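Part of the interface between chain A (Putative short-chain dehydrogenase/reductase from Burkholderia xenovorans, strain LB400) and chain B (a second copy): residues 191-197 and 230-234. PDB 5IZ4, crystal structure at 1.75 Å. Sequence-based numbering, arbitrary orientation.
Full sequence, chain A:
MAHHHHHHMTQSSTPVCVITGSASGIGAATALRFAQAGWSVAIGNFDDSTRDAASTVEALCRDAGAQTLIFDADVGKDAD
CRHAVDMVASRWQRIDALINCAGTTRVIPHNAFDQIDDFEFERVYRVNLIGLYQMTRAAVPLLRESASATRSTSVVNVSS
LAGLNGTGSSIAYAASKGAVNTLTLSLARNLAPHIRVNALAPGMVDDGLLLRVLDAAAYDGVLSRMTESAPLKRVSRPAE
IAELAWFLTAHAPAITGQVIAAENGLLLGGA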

# COMPACT_ATOMS: atom_id res chain seq x y z
N LEU A 191 1.80 -17.35 -13.11
CA LEU A 191 1.85 -17.45 -14.56
C LEU A 191 3.08 -16.79 -15.16
O LEU A 191 3.32 -16.92 -16.37
CB LEU A 191 0.57 -16.84 -15.17
CG LEU A 191 -0.73 -17.58 -14.79
CD1 LEU A 191 -1.95 -16.82 -15.30
CD2 LEU A 191 -0.73 -19.00 -15.35
N ALA A 192 3.87 -16.09 -14.35
CA ALA A 192 5.17 -15.63 -14.81
C ALA A 192 6.00 -16.84 -15.24
O ALA A 192 5.89 -17.92 -14.64
CB ALA A 192 5.91 -14.88 -13.70
N PRO A 193 6.86 -16.70 -16.25
CA PRO A 193 7.20 -15.45 -16.96
C PRO A 193 6.43 -15.24 -18.26
O PRO A 193 6.60 -14.18 -18.87
CB PRO A 193 8.69 -15.63 -17.25
CG PRO A 193 8.81 -17.09 -17.50
CD PRO A 193 7.85 -17.76 -16.54
N HIS A 194 5.62 -16.23 -18.66
CA HIS A 194 5.01 -16.22 -19.99
C HIS A 194 3.80 -15.31 -20.09
O HIS A 194 3.50 -14.81 -21.17
CB HIS A 194 4.63 -17.63 -20.40
CG HIS A 194 5.76 -18.60 -20.29
ND1 HIS A 194 5.86 -19.51 -19.25
CD2 HIS A 194 6.85 -18.79 -21.06
CE1 HIS A 194 6.95 -20.23 -19.40
NE2 HIS A 194 7.58 -19.81 -20.49
N ILE A 195 3.10 -15.08 -18.98
CA ILE A 195 1.88 -14.28 -18.96
C ILE A 195 2.01 -13.24 -17.85
O ILE A 195 2.37 -13.58 -16.72
CB ILE A 195 0.62 -15.14 -18.73
CG1 ILE A 195 0.55 -16.28 -19.74
CG2 ILE A 195 -0.63 -14.26 -18.81
CD1 ILE A 195 -0.46 -17.40 -19.35
N ARG A 196 1.72 -11.98 -18.18
CA ARG A 196 1.63 -10.92 -17.19
C ARG A 196 0.17 -10.71 -16.81
O ARG A 196 -0.72 -10.84 -17.65
CB ARG A 196 2.22 -9.61 -17.74
CG ARG A 196 3.71 -9.71 -18.04
CD ARG A 196 4.23 -8.42 -18.68
NE ARG A 196 3.69 -8.24 -20.02
CZ ARG A 196 2.74 -7.37 -20.33
NH1 ARG A 196 2.21 -6.60 -19.39
NH2 ARG A 196 2.31 -7.28 -21.58
N VAL A 197 -0.07 -10.42 -15.53
CA VAL A 197 -1.44 -10.26 -15.03
C VAL A 197 -1.48 -8.97 -14.22
O VAL A 197 -0.72 -8.81 -13.26
CB VAL A 197 -1.90 -11.44 -14.17
CG1 VAL A 197 -3.42 -11.32 -13.86
CG2 VAL A 197 -1.62 -12.78 -14.87
N ALA B 230 14.19 -12.30 -11.28
CA ALA B 230 12.91 -11.67 -11.59
C ALA B 230 11.91 -12.72 -12.04
O ALA B 230 12.26 -13.58 -12.86
CB ALA B 230 13.07 -10.63 -12.69
N PRO B 231 10.68 -12.69 -11.53
CA PRO B 231 9.65 -13.59 -12.05
C PRO B 231 9.46 -13.50 -13.56
O PRO B 231 9.20 -14.53 -14.20
CB PRO B 231 8.40 -13.15 -11.29
CG PRO B 231 8.96 -12.71 -9.95
CD PRO B 231 10.24 -11.99 -10.31
N LEU B 232 9.59 -12.31 -14.15
CA LEU B 232 9.45 -12.21 -15.60
C LEU B 232 10.73 -12.58 -16.35
O LEU B 232 10.73 -12.54 -17.59
CB LEU B 232 9.00 -10.79 -15.99
CG LEU B 232 7.57 -10.47 -15.51
CD1 LEU B 232 7.06 -9.15 -16.11
CD2 LEU B 232 6.61 -11.64 -15.83
N LYS B 233 11.79 -12.96 -15.64
CA LYS B 233 13.00 -13.53 -16.25
C LYS B 233 13.59 -12.61 -17.31
O LYS B 233 13.98 -13.04 -18.40
CB LYS B 233 12.70 -14.92 -16.81
CG LYS B 233 12.49 -15.95 -15.72
CD LYS B 233 13.79 -16.18 -14.95
CE LYS B 233 13.63 -17.20 -13.83
NZ LYS B 233 12.82 -16.64 -12.72
N ARG B 234 13.69 -11.33 -16.96
CA ARG B 234 14.21 -10.31 -17.86
C ARG B 234 14.61 -9.10 -17.03
O ARG B 234 14.26 -8.99 -15.85
CB ARG B 234 13.15 -9.89 -18.90
CG ARG B 234 11.98 -9.14 -18.27
CD ARG B 234 10.83 -8.90 -19.24
NE ARG B 234 11.23 -8.08 -20.39
CZ ARG B 234 11.27 -6.74 -20.39
NH1 ARG B 234 10.95 -6.05 -19.30
NH2 ARG B 234 11.63 -6.09 -21.49
O HOH W 1 8.47 -12.14 -19.19

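Two stretches of chain can pack together without a single direct hydrogen bond between them when apolar surfaces meet and a water bridges some of the carbonyls. Here Leu232(B), Pro193(A) and Ala192(A) supply most of the 253 Å² buried. Leu232(B) sits in a type I turn running from Ala230(B) to Lys233(B), closed by a hydrogen bond from Lys233(B) N to Ala230(B) O (2.9 Å). Its CA-to-CB bond points away from chain A, yet the m,t rotamer brings the branched end back: CD2 lies 3.9 Å from Ala192(A) CB, and CD1 lies 3.9 Å from Arg196(A) CD, an aliphatic part of a side chain whose guanidinium is hydrogen-bonded elsewhere in the structure.

Ala192(A) directs its methyl toward the turn, where CB comes within 3.9 Å of Pro231(B) CB and 3.3 Å of Pro231(B) O. The methyl is itself the contact surface, meeting a carbonyl oxygen, a proline CB and a leucine methyl. Pro193(A), which follows a cis peptide bond, has its CA-to-CB bond sideways to the turn, and CB lies 3.3 Å from Pro231(B) O and 3.7 Å from Leu232(B) O; with no hydrogen on its nitrogen to donate, it meets these carbonyls by packing only. The polar link is indirect: one water donates to both Pro193(A) O and Leu232(B) O, each at 2.8 Å from its oxygen, joining two acceptors that could not bond to each other.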